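Local coordinates for coiled-coil quantitatively-enriched protein 1 (Schizosaccharomyces pombe, PDB 7CUJ), which links telomeres to the meiotic centrosome for bouquet formation and is required for telomere length regulation and chromosome segregation, at residues Lys103-Gln108 and Ser277-Thr282; Glu109-Leu114 and Pro160-Cys165. All coordinates share one frame; numbering follows the deposited sequence.

Interaction 1: Lys103-Gln108 and Ser277-Thr282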
ATOM      1  N   LYS A 103      27.581   5.409 -14.831  1.00 34.92           N
ATOM      2  CA  LYS A 103      28.172   4.206 -15.396  1.00 34.64           C
ATOM      3  C   LYS A 103      28.610   4.466 -16.836  1.00 37.32           C
ATOM      4  O   LYS A 103      29.728   4.124 -17.215  1.00 37.80           O
ATOM      5  CB  LYS A 103      27.199   3.030 -15.284  1.00 30.89           C
ATOM      6  CG  LYS A 103      27.037   2.479 -13.876  1.00 28.61           C
ATOM      7  CD  LYS A 103      26.135   1.275 -13.797  1.00 28.25           C
ATOM      8  CE  LYS A 103      26.090   0.693 -12.401  1.00 26.80           C
ATOM      9  NZ  LYS A 103      25.141  -0.442 -12.318  1.00 26.28           N
ATOM     10  N   PHE A 104      27.714   5.071 -17.627  1.00 39.02           N
ATOM     11  CA  PHE A 104      28.014   5.464 -18.993  1.00 40.48           C
ATOM     12  C   PHE A 104      29.198   6.430 -19.009  1.00 43.57           C
ATOM     13  O   PHE A 104      30.132   6.249 -19.792  1.00 45.63           O
ATOM     14  CB  PHE A 104      26.778   6.072 -19.663  1.00 40.75           C
ATOM     15  CG  PHE A 104      25.881   5.087 -20.370  1.00 39.77           C
ATOM     16  CD1 PHE A 104      25.318   4.017 -19.688  1.00 37.57           C
ATOM     17  CD2 PHE A 104      25.581   5.240 -21.717  1.00 41.74           C
ATOM     18  CE1 PHE A 104      24.491   3.116 -20.342  1.00 38.03           C
ATOM     19  CE2 PHE A 104      24.749   4.340 -22.369  1.00 42.01           C
ATOM     20  CZ  PHE A 104      24.204   3.279 -21.680  1.00 40.06           C
ATOM     21  N   LEU A 105      29.150   7.441 -18.131  1.00 43.55           N
ATOM     22  CA  LEU A 105      30.185   8.460 -18.052  1.00 45.66           C
ATOM     23  C   LEU A 105      31.515   7.821 -17.660  1.00 44.84           C
ATOM     24  O   LEU A 105      32.556   8.175 -18.212  1.00 46.41           O
ATOM     25  CB  LEU A 105      29.774   9.548 -17.054  1.00 46.42           C
ATOM     26  CG  LEU A 105      30.795  10.667 -16.830  1.00 48.77           C
ATOM     27  CD1 LEU A 105      31.108  11.405 -18.124  1.00 50.41           C
ATOM     28  CD2 LEU A 105      30.306  11.642 -15.770  1.00 50.49           C
ATOM     29  N   PHE A 106      31.465   6.877 -16.709  1.00 42.01           N
ATOM     30  CA  PHE A 106      32.656   6.163 -16.276  1.00 40.67           C
ATOM     31  C   PHE A 106      33.320   5.484 -17.472  1.00 42.08           C
ATOM     32  O   PHE A 106      34.523   5.632 -17.674  1.00 43.17           O
ATOM     33  CB  PHE A 106      32.340   5.153 -15.170  1.00 37.07           C
ATOM     34  CG  PHE A 106      33.483   4.226 -14.844  1.00 36.92           C
ATOM     35  CD1 PHE A 106      34.497   4.623 -13.982  1.00 37.96           C
ATOM     36  CD2 PHE A 106      33.565   2.967 -15.424  1.00 36.60           C
ATOM     37  CE1 PHE A 106      35.558   3.777 -13.695  1.00 38.05           C
ATOM     38  CE2 PHE A 106      34.628   2.122 -15.139  1.00 36.94           C
ATOM     39  CZ  PHE A 106      35.624   2.529 -14.276  1.00 37.52           C
ATOM     40  N   LEU A 107      32.520   4.748 -18.253  1.00 41.47           N
ATOM     41  CA  LEU A 107      33.027   3.960 -19.366  1.00 44.10           C
ATOM     42  C   LEU A 107      33.630   4.872 -20.432  1.00 47.69           C
ATOM     43  O   LEU A 107      34.638   4.523 -21.044  1.00 49.28           O
ATOM     44  CB  LEU A 107      31.898   3.092 -19.929  1.00 41.69           C
ATOM     45  CG  LEU A 107      31.504   1.888 -19.071  1.00 39.27           C
ATOM     46  CD1 LEU A 107      30.226   1.250 -19.590  1.00 38.50           C
ATOM     47  CD2 LEU A 107      32.624   0.860 -19.010  1.00 38.33           C
ATOM     48  N   GLN A 108      33.017   6.044 -20.631  1.00 51.12           N
ATOM     49  CA  GLN A 108      33.491   7.027 -21.594  1.00 55.62           C
ATOM     50  C   GLN A 108      34.867   7.534 -21.173  1.00 58.27           C
ATOM     51  O   GLN A 108      35.800   7.531 -21.973  1.00 61.54           O
ATOM     52  CB  GLN A 108      32.507   8.194 -21.689  1.00 57.43           C
ATOM     53  CG  GLN A 108      32.821   9.179 -22.808  1.00 62.63           C
ATOM     54  CD  GLN A 108      32.316  10.565 -22.496  1.00 66.26           C
ATOM     55  OE1 GLN A 108      32.882  11.287 -21.679  1.00 68.36           O
ATOM     56  NE2 GLN A 108      31.239  10.954 -23.159  1.00 69.39           N
ATOM     57  N   SER A 277      29.383  17.796  -9.180  1.00 76.28           N
ATOM     58  CA  SER A 277      30.237  17.032  -8.283  1.00 75.17           C
ATOM     59  C   SER A 277      30.305  15.560  -8.694  1.00 70.47           C
ATOM     60  O   SER A 277      31.354  14.935  -8.552  1.00 70.50           O
ATOM     61  CB  SER A 277      29.815  17.197  -6.843  1.00 75.78           C
ATOM     62  OG  SER A 277      28.424  16.960  -6.688  1.00 76.03           O
ATOM     63  N   ILE A 278      29.187  15.022  -9.204  1.00 65.84           N
ATOM     64  CA  ILE A 278      29.118  13.646  -9.675  1.00 60.58           C
ATOM     65  C   ILE A 278      30.109  13.453 -10.822  1.00 60.11           C
ATOM     66  O   ILE A 278      30.855  12.477 -10.837  1.00 56.24           O
ATOM     67  CB  ILE A 278      27.677  13.257 -10.073  1.00 57.83           C
ATOM     68  CG1 ILE A 278      26.781  13.068  -8.845  1.00 57.31           C
ATOM     69  CG2 ILE A 278      27.669  12.020 -10.963  1.00 52.87           C
ATOM     70  CD1 ILE A 278      25.303  12.989  -9.155  1.00 55.85           C
ATOM     71  N   THR A 279      30.111  14.404 -11.765  1.00 63.91           N
ATOM     72  CA  THR A 279      30.961  14.353 -12.945  1.00 66.19           C
ATOM     73  C   THR A 279      32.434  14.352 -12.538  1.00 65.81           C
ATOM     74  O   THR A 279      33.218  13.577 -13.081  1.00 62.80           O
ATOM     75  CB  THR A 279      30.642  15.500 -13.914  1.00 70.58           C
ATOM     76  OG1 THR A 279      29.222  15.614 -14.022  1.00 73.03           O
ATOM     77  CG2 THR A 279      31.250  15.303 -15.286  1.00 71.96           C
ATOM     78  N   GLU A 280      32.789  15.225 -11.584  1.00 68.35           N
ATOM     79  CA  GLU A 280      34.148  15.345 -11.078  1.00 71.21           C
ATOM     80  C   GLU A 280      34.610  14.008 -10.506  1.00 68.78           C
ATOM     81  O   GLU A 280      35.677  13.516 -10.866  1.00 69.37           O
ATOM     82  CB  GLU A 280      34.230  16.412  -9.984  1.00 74.62           C
ATOM     83  CG  GLU A 280      34.375  17.829 -10.506  1.00 79.14           C
ATOM     84  CD  GLU A 280      34.335  18.884  -9.413  1.00 84.71           C
ATOM     85  OE1 GLU A 280      35.334  19.612  -9.259  1.00 88.09           O
ATOM     86  OE2 GLU A 280      33.299  18.979  -8.720  1.00 85.47           O
ATOM     87  N   LYS A 281      33.788  13.439  -9.613  1.00 66.48           N
ATOM     88  CA  LYS A 281      34.103  12.202  -8.914  1.00 63.99           C
ATOM     89  C   LYS A 281      34.262  11.063  -9.918  1.00 60.00           C
ATOM     90  O   LYS A 281      35.186  10.261  -9.794  1.00 59.98           O
ATOM     91  CB  LYS A 281      33.014  11.867  -7.888  1.00 64.51           C
ATOM     92  CG  LYS A 281      32.973  12.760  -6.656  1.00 69.91           C
ATOM     93  CD  LYS A 281      31.658  12.670  -5.905  1.00 71.06           C
ATOM     94  CE  LYS A 281      31.521  13.708  -4.810  1.00 74.09           C
ATOM     95  NZ  LYS A 281      30.151  13.729  -4.243  1.00 73.43           N
ATOM     96  N   THR A 282      33.361  11.015 -10.910  1.00 56.87           N
ATOM     97  CA  THR A 282      33.317   9.943 -11.894  1.00 54.29           C
ATOM     98  C   THR A 282      34.593   9.945 -12.734  1.00 55.29           C
ATOM     99  O   THR A 282      35.151   8.886 -13.011  1.00 51.75           O
ATOM    100  CB  THR A 282      32.049  10.019 -12.756  1.00 52.76           C
ATOM    101  OG1 THR A 282      30.917  10.085 -11.887  1.00 51.07           O
ATOM    102  CG2 THR A 282      31.898   8.842 -13.695  1.00 48.53           C
TER
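Two helices that flank the parallel sheet, 102-112 and 275-294, meet here, L105 and F106 of the first packing against T279 and T282 of the second. The axes of the two short segments run 10.0 Å apart at their closest, with a signed crossing angle of -40°. T282 supplies the projecting group: its methyl CG2 lies 3.6 Å from the backbone N of F106 and 3.8 Å from L105 CG, pressed against the turn that carries both residues. L105 meets this methyl with CB, CG and CD2, and CD2 goes on to T279 CG2 at 3.8 Å, those two side chains crossing at about a right angle. With L105 CG anti to the backbone N (chi1 178°), CD2 is carried to the two threonines. T282 OG1 turns back to donate to I278 O at 2.6 Å, from above the carbonyl plane, and CG2 is the branch that faces helix 102-112; I278 O also accepts the T282 backbone N-H. T279 OG1 bonds to H275 O. The carbonyl oxygen of T282 lies at the edge of the F106 ring, which also reaches I14, L16 and L211 of the sheet. Threonine methyls set against L105 and the F106 backbone thus join two helices of an alpha/beta domain.

Interaction 2: Glu109-Leu114 and Pro160-Cys165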
ATOM      1  N   GLU A 109      34.972   7.963 -19.908  1.00 59.24           N
ATOM      2  CA  GLU A 109      36.157   8.629 -19.392  1.00 62.53           C
ATOM      3  C   GLU A 109      37.293   7.627 -19.200  1.00 61.39           C
ATOM      4  O   GLU A 109      38.458   8.019 -19.184  1.00 66.00           O
ATOM      5  CB  GLU A 109      35.850   9.368 -18.087  1.00 64.06           C
ATOM      6  CG  GLU A 109      34.891  10.536 -18.248  1.00 68.40           C
ATOM      7  CD  GLU A 109      35.401  11.741 -19.025  1.00 74.43           C
ATOM      8  OE1 GLU A 109      36.637  11.905 -19.139  1.00 77.17           O
ATOM      9  OE2 GLU A 109      34.555  12.522 -19.507  1.00 78.36           O
ATOM     10  N   LEU A 110      36.946   6.341 -19.053  1.00 55.91           N
ATOM     11  CA  LEU A 110      37.947   5.296 -18.897  1.00 54.32           C
ATOM     12  C   LEU A 110      38.770   5.182 -20.178  1.00 57.45           C
ATOM     13  O   LEU A 110      39.994   5.246 -20.128  1.00 58.21           O
ATOM     14  CB  LEU A 110      37.273   3.965 -18.546  1.00 49.85           C
ATOM     15  CG  LEU A 110      38.221   2.790 -18.295  1.00 49.70           C
ATOM     16  CD1 LEU A 110      39.020   2.986 -17.014  1.00 48.21           C
ATOM     17  CD2 LEU A 110      37.458   1.474 -18.251  1.00 46.92           C
ATOM     18  N   PHE A 111      38.082   5.025 -21.316  1.00 58.46           N
ATOM     19  CA  PHE A 111      38.731   4.828 -22.603  1.00 62.62           C
ATOM     20  C   PHE A 111      39.374   6.126 -23.088  1.00 66.81           C
ATOM     21  O   PHE A 111      40.365   6.091 -23.815  1.00 68.36           O
ATOM     22  CB  PHE A 111      37.755   4.229 -23.618  1.00 62.96           C
ATOM     23  CG  PHE A 111      37.394   2.789 -23.352  1.00 61.02           C
ATOM     24  CD1 PHE A 111      38.300   1.770 -23.606  1.00 61.75           C
ATOM     25  CD2 PHE A 111      36.150   2.452 -22.840  1.00 59.69           C
ATOM     26  CE1 PHE A 111      37.970   0.446 -23.356  1.00 60.54           C
ATOM     27  CE2 PHE A 111      35.820   1.128 -22.588  1.00 59.04           C
ATOM     28  CZ  PHE A 111      36.731   0.127 -22.847  1.00 59.69           C
ATOM     29  N   LYS A 112      38.801   7.261 -22.667  1.00 70.27           N
ATOM     30  CA  LYS A 112      39.308   8.588 -22.978  1.00 74.95           C
ATOM     31  C   LYS A 112      40.724   8.743 -22.427  1.00 79.27           C
ATOM     32  O   LYS A 112      41.570   9.374 -23.058  1.00 82.34           O
ATOM     33  CB  LYS A 112      38.382   9.644 -22.367  1.00 75.93           C
ATOM     34  CG  LYS A 112      38.329  10.986 -23.084  1.00 80.12           C
ATOM     35  CD  LYS A 112      37.259  11.895 -22.517  1.00 80.62           C
ATOM     36  CE  LYS A 112      36.740  12.908 -23.514  1.00 83.24           C
ATOM     37  NZ  LYS A 112      35.452  13.494 -23.070  1.00 80.76           N
ATOM     38  N   ASN A 113      40.964   8.160 -21.245  1.00 78.82           N
ATOM     39  CA  ASN A 113      42.227   8.287 -20.533  1.00 79.81           C
ATOM     40  C   ASN A 113      43.058   7.013 -20.679  1.00 80.00           C
ATOM     41  O   ASN A 113      44.149   6.927 -20.123  1.00 80.22           O
ATOM     42  CB  ASN A 113      42.016   8.632 -19.056  1.00 78.94           C
ATOM     43  CG  ASN A 113      41.596  10.070 -18.832  1.00 84.01           C
ATOM     44  OD1 ASN A 113      42.346  10.997 -19.135  1.00 89.18           O
ATOM     45  ND2 ASN A 113      40.403  10.265 -18.296  1.00 82.66           N
ATOM     46  N   LEU A 114      42.538   6.029 -21.423  1.00 79.47           N
ATOM     47  CA  LEU A 114      43.265   4.790 -21.653  1.00 83.64           C
ATOM     48  C   LEU A 114      44.034   4.882 -22.969  1.00 91.26           C
ATOM     49  O   LEU A 114      45.120   4.317 -23.088  1.00 94.64           O
ATOM     50  CB  LEU A 114      42.291   3.606 -21.641  1.00 77.51           C
ATOM     51  CG  LEU A 114      42.863   2.268 -21.170  1.00 76.68           C
ATOM     52  CD1 LEU A 114      43.597   2.410 -19.843  1.00 72.86           C
ATOM     53  CD2 LEU A 114      41.757   1.231 -21.048  1.00 74.84           C
ATOM     54  N   PRO A 160      38.258  -6.667 -30.392  1.00 77.95           N
ATOM     55  CA  PRO A 160      37.925  -5.254 -30.184  1.00 73.58           C
ATOM     56  C   PRO A 160      38.532  -4.669 -28.911  1.00 67.13           C
ATOM     57  O   PRO A 160      39.136  -5.387 -28.113  1.00 68.24           O
ATOM     58  CB  PRO A 160      36.391  -5.237 -30.052  1.00 71.77           C
ATOM     59  CG  PRO A 160      35.935  -6.569 -30.605  1.00 74.73           C
ATOM     60  CD  PRO A 160      37.068  -7.528 -30.308  1.00 76.95           C
ATOM     61  N   ALA A 161      38.360  -3.353 -28.737  1.00 61.56           N
ATOM     62  CA  ALA A 161      38.773  -2.669 -27.523  1.00 60.40           C
ATOM     63  C   ALA A 161      37.873  -3.073 -26.353  1.00 58.55           C
ATOM     64  O   ALA A 161      38.342  -3.140 -25.218  1.00 58.87           O
ATOM     65  CB  ALA A 161      38.796  -1.174 -27.744  1.00 57.45           C
ATOM     66  N   ILE A 162      36.591  -3.356 -26.640  1.00 57.37           N
ATOM     67  CA  ILE A 162      35.639  -3.825 -25.637  1.00 55.24           C
ATOM     68  C   ILE A 162      34.474  -4.565 -26.302  1.00 55.56           C
ATOM     69  O   ILE A 162      33.813  -4.025 -27.186  1.00 54.83           O
ATOM     70  CB  ILE A 162      35.165  -2.678 -24.709  1.00 53.16           C
ATOM     71  CG1 ILE A 162      34.150  -3.157 -23.667  1.00 51.07           C
ATOM     72  CG2 ILE A 162      34.642  -1.485 -25.498  1.00 53.52           C
ATOM     73  CD1 ILE A 162      34.023  -2.254 -22.454  1.00 47.92           C
ATOM     74  N   TRP A 163      34.239  -5.813 -25.867  1.00 56.14           N
ATOM     75  CA  TRP A 163      33.018  -6.551 -26.162  1.00 56.32           C
ATOM     76  C   TRP A 163      31.913  -6.100 -25.207  1.00 53.64           C
ATOM     77  O   TRP A 163      32.162  -5.939 -24.011  1.00 52.23           O
ATOM     78  CB  TRP A 163      33.244  -8.064 -26.018  1.00 59.56           C
ATOM     79  CG  TRP A 163      34.026  -8.733 -27.109  1.00 66.23           C
ATOM     80  CD1 TRP A 163      35.289  -9.243 -27.007  1.00 67.86           C
ATOM     81  CD2 TRP A 163      33.590  -9.017 -28.453  1.00 70.34           C
ATOM     82  NE1 TRP A 163      35.675  -9.806 -28.192  1.00 71.98           N
ATOM     83  CE2 TRP A 163      34.656  -9.683 -29.099  1.00 73.34           C
ATOM     84  CE3 TRP A 163      32.417  -8.766 -29.178  1.00 71.79           C
ATOM     85  CZ2 TRP A 163      34.582 -10.097 -30.429  1.00 76.61           C
ATOM     86  CZ3 TRP A 163      32.346  -9.176 -30.492  1.00 75.72           C
ATOM     87  CH2 TRP A 163      33.414  -9.833 -31.109  1.00 78.75           C
ATOM     88  N   ILE A 164      30.696  -5.908 -25.739  1.00 51.90           N
ATOM     89  CA  ILE A 164      29.508  -5.661 -24.930  1.00 49.21           C
ATOM     90  C   ILE A 164      28.621  -6.901 -24.991  1.00 49.72           C
ATOM     91  O   ILE A 164      28.064  -7.214 -26.042  1.00 50.56           O
ATOM     92  CB  ILE A 164      28.740  -4.405 -25.399  1.00 48.57           C
ATOM     93  CG1 ILE A 164      29.623  -3.156 -25.467  1.00 46.81           C
ATOM     94  CG2 ILE A 164      27.492  -4.177 -24.554  1.00 46.87           C
ATOM     95  CD1 ILE A 164      30.284  -2.779 -24.159  1.00 44.97           C
ATOM     96  N   CYS A 165      28.473  -7.582 -23.848  1.00 48.73           N
ATOM     97  CA  CYS A 165      27.783  -8.861 -23.799  1.00 51.98           C
ATOM     98  C   CYS A 165      26.507  -8.758 -22.966  1.00 51.19           C
ATOM     99  O   CYS A 165      26.521  -8.260 -21.841  1.00 49.87           O
ATOM    100  CB  CYS A 165      28.687  -9.945 -23.224  1.00 53.76           C
ATOM    101  SG  CYS A 165      28.043 -11.621 -23.464  1.00 57.19           S
TER
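The ring of F111 meets I162 with its edge: CD1 of the isoleucine lies near the ring plane, 3.6 Å from CZ. The same ring atom is 3.7 Å from I162 CB, and CE2 follows at 3.8 Å from CD1, so the far end of the phenylalanine rests on the branched part of the isoleucine. The carbonyl oxygen of A161 comes to CE1 obliquely, at 4.1 Å. F122 meets the F111 ring with its plane nearly perpendicular, at about 85°. On the strand side a second ring is covered from within its own segment, CG of P160 sitting 3.7 Å above the plane of W163, over its centre. F111 gets to the strand because CG stands anti to the carbonyl carbon (chi1 -71°), while I162 extends CG1 anti to its own N, which puts CD1 at the F111 ring edge. An alanine in place of F111 would be likely to open a gap beside CD1 of I162 and take away one aromatic neighbour of F122. E109 O takes both the backbone N-H and the ND2 of N113, from opposite faces of its carbonyl plane. Around the contact, L110 and L114 lean on A290 of helix 275-294, I144 also touches F111, and strand 162-166 lies between strands 121-126 and 146-148, with I162 packing on F122 as well.

Both contacts draw on helix 102-112, interaction 1 on its first half and interaction 2 on its C-terminal part and the residues that follow; their centres lie about 14 Å apart. The helix thus bridges two elements: helix 275-294, met by 103-108, and strand 162-166, met by 109-114. The paired segments are 169 residues apart in interaction 1 and 46 in interaction 2, counted between their nearest ends. Helix 275-294 reaches both regions, since beyond T282 its A286 and A290 touch E109, L110 and L114. No other chain of the assembly touches these segments, so both contacts belong to the internal fold of the alpha/beta domain in this fragment; the telomere-centrosome role is that of the full-length protein.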